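Local coordinates for protein nisin leader peptide-processing serine protease NisP (Lactococcus lactis subsp. lactis, PDB 4MZD) that is a subtilisin-like serine protease that probably cleaves the leader peptide from precursor nisin during biosynthesis of this antibiotic, at residues A[133-137]-A[138-142]; A[179-183]-A[184-188]. One frame throughout, in Å; residues are numbered along the deposited sequence.

Interaction 1: A[133-137]-A[138-142]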
loop_
_atom_site.group_PDB
_atom_site.type_symbol
_atom_site.label_atom_id
_atom_site.label_comp_id
_atom_site.label_asym_id
_atom_site.label_seq_id
_atom_site.Cartn_x
_atom_site.Cartn_y
_atom_site.Cartn_z
ATOM N N ASP A 133 3.300 -24.848 6.190
ATOM C CA ASP A 133 4.009 -24.175 7.276
ATOM C C ASP A 133 3.132 -23.174 8.036
ATOM O O ASP A 133 3.412 -22.843 9.186
ATOM C CB ASP A 133 5.276 -23.488 6.757
ATOM C CG ASP A 133 6.390 -24.471 6.449
ATOM O OD1 ASP A 133 6.376 -25.583 7.020
ATOM O OD2 ASP A 133 7.284 -24.130 5.644
ATOM N N GLU A 134 2.071 -22.693 7.395
ATOM C CA GLU A 134 1.162 -21.748 8.041
ATOM C C GLU A 134 0.284 -22.444 9.075
ATOM O O GLU A 134 -0.457 -23.377 8.750
ATOM C CB GLU A 134 0.301 -21.030 7.005
ATOM C CG GLU A 134 1.089 -20.072 6.150
ATOM C CD GLU A 134 1.656 -18.920 6.952
ATOM O OE1 GLU A 134 1.025 -18.522 7.953
ATOM O OE2 GLU A 134 2.739 -18.427 6.591
ATOM N N THR A 135 0.361 -21.967 10.314
ATOM C CA THR A 135 -0.269 -22.637 11.447
ATOM C C THR A 135 -1.669 -22.124 11.785
ATOM O O THR A 135 -2.440 -22.816 12.450
ATOM C CB THR A 135 0.589 -22.479 12.713
ATOM O OG1 THR A 135 0.659 -21.091 13.055
ATOM C CG2 THR A 135 1.998 -23.009 12.480
ATOM N N GLY A 136 -1.998 -20.913 11.346
ATOM C CA GLY A 136 -3.237 -20.280 11.763
ATOM C C GLY A 136 -3.165 -19.656 13.150
ATOM O O GLY A 136 -4.158 -19.140 13.657
ATOM N N ASN A 137 -1.993 -19.691 13.770
ATOM C CA ASN A 137 -1.825 -19.092 15.091
ATOM C C ASN A 137 -2.075 -17.585 15.006
ATOM O O ASN A 137 -1.378 -16.892 14.281
ATOM C CB ASN A 137 -0.415 -19.367 15.604
ATOM C CG ASN A 137 -0.209 -18.907 17.035
ATOM O OD1 ASN A 137 -0.727 -17.876 17.455
ATOM N ND2 ASN A 137 0.555 -19.677 17.793
ATOM N N PRO A 138 -3.070 -17.067 15.746
ATOM C CA PRO A 138 -3.421 -15.652 15.577
ATOM C C PRO A 138 -2.342 -14.677 16.030
ATOM O O PRO A 138 -2.445 -13.496 15.713
ATOM C CB PRO A 138 -4.671 -15.494 16.450
ATOM C CG PRO A 138 -4.586 -16.597 17.434
ATOM C CD PRO A 138 -3.981 -17.745 16.683
ATOM N N SER A 139 -1.335 -15.154 16.758
ATOM C CA SER A 139 -0.276 -14.279 17.251
ATOM C C SER A 139 0.983 -14.285 16.390
ATOM O O SER A 139 1.947 -13.581 16.708
ATOM C CB SER A 139 0.092 -14.646 18.689
ATOM O OG SER A 139 -1.031 -14.532 19.536
ATOM N N ASP A 140 0.979 -15.064 15.311
ATOM C CA ASP A 140 2.161 -15.215 14.462
ATOM C C ASP A 140 2.146 -14.185 13.342
ATOM O O ASP A 140 1.527 -14.400 12.299
ATOM C CB ASP A 140 2.198 -16.627 13.873
ATOM C CG ASP A 140 3.429 -16.882 13.022
ATOM O OD1 ASP A 140 4.192 -15.930 12.752
ATOM O OD2 ASP A 140 3.626 -18.046 12.609
ATOM N N ILE A 141 2.826 -13.062 13.575
ATOM C CA ILE A 141 2.868 -11.984 12.594
ATOM C C ILE A 141 4.254 -11.797 11.976
ATOM O O ILE A 141 4.539 -10.775 11.358
ATOM C CB ILE A 141 2.290 -10.658 13.158
ATOM C CG1 ILE A 141 2.911 -10.304 14.514
ATOM C CG2 ILE A 141 0.768 -10.763 13.287
ATOM C CD1 ILE A 141 4.371 -9.910 14.453
ATOM N N VAL A 142 5.100 -12.809 12.122
ATOM C CA VAL A 142 6.442 -12.766 11.553
ATOM C C VAL A 142 6.385 -12.681 10.023
ATOM O O VAL A 142 5.599 -13.377 9.381
ATOM C CB VAL A 142 7.253 -13.999 12.000
ATOM C CG1 VAL A 142 8.580 -14.078 11.266
ATOM C CG2 VAL A 142 7.457 -13.970 13.516
HETATM O O HOH W 1 2.399 -19.508 10.526
HETATM O O HOH W 2 2.944 -20.223 14.114
HETATM O O HOH W 3 -1.806 -17.109 19.943
#
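Asn137 and Asp140, the first and last residues of a type I beta turn, share a first torsion: CG is anti to the backbone N in both, at chi1 -174° and -178°. In Asn137 this carries the amide past the nitrogen of Pro138, so that OD1 accepts from Ser139 N at 2.9 Å, the N-H...O angle being 164°. The side chain thus closes an Asx turn inside the beta turn, whose backbone bond joins Asp140 N to Asn137 O at 3.2 Å. In that bond the donor stands well above the carbonyl plane; the same oxygen also accepts from the side chain of Asn120. Just upstream, Thr135 OG1 accepts from Asn137 N at 3.1 Å, making an ST turn, and the ST turn and the Asx turn share Asn137.

Water ties the pieces together. One molecule donates to Asn137 OD1 and bonds to Ser139 OG. A second, 2.7 Å from Thr135 OG1, donates to Asp140 OD2, spanning two side chains that stand 4.3 Å apart at OG1 and OD2. A third accepts from Thr135 N and donates both to Glu134 OE1 and, at 2.8 Å, to Asp140 OD2. Asp140 OD2 is therefore gripped by two waters, while OD1 takes a weak bond from Val142 N.

Glu134 and Asp140 would carry like charges, 5.4 Å apart between OE1 and OD2. The bridging water's two donated hydrogens would soften their repulsion, as would the salt bridges from Glu134 to Lys144 and Arg174. This surface loop between strand 117-120 and helix 147-156 illustrates how a segment without regular secondary structure can be held largely by polar bonds, with acidic groups joined through water instead of touching.

Interaction 2: A[179-183]-A[184-188]; sequences NLSKS and EWVAR
Trp185 and Lys182 pack against each other where helix 183-195 begins, in a beta-alpha-beta crossover from strand 169-174 to strand 200-210 of the subtilisin-like fold; strand 95-100 lies between these two in the sheet. Lys182 is the N-cap residue. Its CB sits over one face of the indole, 3.6 Å from the centroid of the five-membered ring and 11° off the normal, a CH-pi contact. CG stays on the same side but beyond the rim of the six-membered ring, 3.6 Å from Trp185 CE2, and the bend at chi2 (-75°) then takes the chain away to NZ, which forms a salt bridge with Asp128.

The cap carbonyl starts the helix: Lys182 O accepts from Val186 N at 3.1 Å, in the carbonyl plane, and more weakly from Trp185 N. Ser183 follows with the next bond, its O taking Ala187 N at 2.8 Å. The Ser183 side chain turns from these partners toward helix 222-238, with OG bonded to Glu224 and the residue touching Tyr228. Beyond the cap, Glu184 and Arg188 form a salt bridge one helical turn apart. Lys182 N is buried here with no hydrogen-bond partner, whereas Ser181 OG bonds to Val175 O and lies 3.4 Å from Trp185 CE3.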
loop_
_atom_site.group_PDB
_atom_site.type_symbol
_atom_site.label_atom_id
_atom_site.label_comp_id
_atom_site.label_asym_id
_atom_site.label_seq_id
_atom_site.Cartn_x
_atom_site.Cartn_y
_atom_site.Cartn_z
ATOM N N ASN A 179 3.039 -16.407 -0.314
ATOM C CA ASN A 179 2.600 -16.167 -1.684
ATOM C C ASN A 179 1.378 -15.267 -1.823
ATOM O O ASN A 179 1.508 -14.047 -1.781
ATOM C CB ASN A 179 2.461 -17.473 -2.489
ATOM C CG ASN A 179 1.323 -18.359 -2.002
ATOM O OD1 ASN A 179 1.205 -18.638 -0.811
ATOM N ND2 ASN A 179 0.474 -18.802 -2.932
ATOM N N LEU A 180 0.202 -15.860 -2.009
ATOM C CA LEU A 180 -1.004 -15.088 -2.281
ATOM C C LEU A 180 -1.917 -14.990 -1.056
ATOM O O LEU A 180 -1.718 -15.669 -0.043
ATOM C CB LEU A 180 -1.739 -15.675 -3.484
ATOM C CG LEU A 180 -0.922 -15.661 -4.781
ATOM C CD1 LEU A 180 -1.556 -16.553 -5.834
ATOM C CD2 LEU A 180 -0.760 -14.234 -5.295
ATOM N N SER A 181 -2.923 -14.131 -1.165
ATOM C CA SER A 181 -3.874 -13.909 -0.091
ATOM C C SER A 181 -5.298 -14.002 -0.637
ATOM O O SER A 181 -5.505 -14.289 -1.815
ATOM C CB SER A 181 -3.588 -12.556 0.579
ATOM O OG SER A 181 -4.460 -12.300 1.666
ATOM N N LYS A 182 -6.268 -13.787 0.244
ATOM C CA LYS A 182 -7.690 -13.903 -0.092
ATOM C C LYS A 182 -8.440 -12.694 0.439
ATOM O O LYS A 182 -8.102 -12.166 1.498
ATOM C CB LYS A 182 -8.297 -15.162 0.536
ATOM C CG LYS A 182 -7.742 -16.474 0.011
ATOM C CD LYS A 182 -8.278 -16.799 -1.373
ATOM C CE LYS A 182 -7.984 -18.242 -1.742
ATOM N NZ LYS A 182 -8.548 -18.586 -3.074
ATOM N N SER A 183 -9.481 -12.273 -0.275
ATOM C CA SER A 183 -10.264 -11.131 0.175
ATOM C C SER A 183 -10.931 -11.396 1.520
ATOM O O SER A 183 -11.114 -10.479 2.308
ATOM C CB SER A 183 -11.305 -10.719 -0.867
ATOM O OG SER A 183 -12.260 -11.742 -1.071
ATOM N N GLU A 184 -11.306 -12.643 1.791
ATOM C CA GLU A 184 -11.899 -12.959 3.087
ATOM C C GLU A 184 -10.944 -12.588 4.221
ATOM O O GLU A 184 -11.364 -12.067 5.254
ATOM C CB GLU A 184 -12.287 -14.440 3.171
ATOM C CG GLU A 184 -13.210 -14.798 4.337
ATOM C CD GLU A 184 -12.471 -15.154 5.619
ATOM O OE1 GLU A 184 -11.249 -15.415 5.571
ATOM O OE2 GLU A 184 -13.125 -15.190 6.687
ATOM N N TRP A 185 -9.656 -12.860 4.028
ATOM C CA TRP A 185 -8.678 -12.563 5.068
ATOM C C TRP A 185 -8.457 -11.055 5.176
ATOM O O TRP A 185 -8.374 -10.507 6.277
ATOM C CB TRP A 185 -7.335 -13.241 4.807
ATOM C CG TRP A 185 -7.331 -14.653 4.315
ATOM C CD1 TRP A 185 -8.383 -15.528 4.217
ATOM C CD2 TRP A 185 -6.186 -15.336 3.813
ATOM N NE1 TRP A 185 -7.942 -16.725 3.690
ATOM C CE2 TRP A 185 -6.597 -16.625 3.428
ATOM C CE3 TRP A 185 -4.839 -14.979 3.659
ATOM C CZ2 TRP A 185 -5.710 -17.556 2.888
ATOM C CZ3 TRP A 185 -3.960 -15.901 3.129
ATOM C CH2 TRP A 185 -4.400 -17.172 2.740
ATOM N N VAL A 186 -8.363 -10.389 4.030
ATOM C CA VAL A 186 -8.155 -8.949 4.012
ATOM C C VAL A 186 -9.328 -8.213 4.656
ATOM O O VAL A 186 -9.126 -7.281 5.442
ATOM C CB VAL A 186 -7.879 -8.432 2.584
ATOM C CG1 VAL A 186 -7.762 -6.917 2.566
ATOM C CG2 VAL A 186 -6.619 -9.070 2.019
ATOM N N ALA A 187 -10.549 -8.638 4.343
ATOM C CA ALA A 187 -11.730 -8.022 4.940
ATOM C C ALA A 187 -11.729 -8.170 6.459
ATOM O O ALA A 187 -12.016 -7.215 7.180
ATOM C CB ALA A 187 -13.017 -8.592 4.324
ATOM N N ARG A 188 -11.387 -9.357 6.946
ATOM C CA ARG A 188 -11.269 -9.566 8.389
ATOM C C ARG A 188 -10.199 -8.655 8.988
ATOM O O ARG A 188 -10.362 -8.122 10.086
ATOM C CB ARG A 188 -10.954 -11.033 8.710
ATOM C CG ARG A 188 -12.168 -11.948 8.673
ATOM C CD ARG A 188 -11.860 -13.349 9.184
ATOM N NE ARG A 188 -10.938 -14.071 8.313
ATOM C CZ ARG A 188 -9.770 -14.576 8.705
ATOM N NH1 ARG A 188 -9.375 -14.446 9.965
ATOM N NH2 ARG A 188 -8.995 -15.214 7.839
#

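Overall arrangement
Each interaction is local, within its own unbroken ten-residue stretch of the subtilase region; they are set in series along the chain with centres about 14 Å apart and nearest atoms about 7 Å apart, so they do not touch. Interaction 1 is a surface loop, held by a main-chain turn bond, polar side chains and three waters. Interaction 2 is mostly buried and combines an aliphatic-on-indole face contact with the opening backbone bonds of a helix. Both gather at the C-terminal end of strand 169-174: Arg174 bonds to the 133-142 loop, and the chain then runs on into 179-188. Of the two, only interaction 2 lies near the predicted catalytic residues, with the Ser181 side chain about 9 Å from that of Asp100.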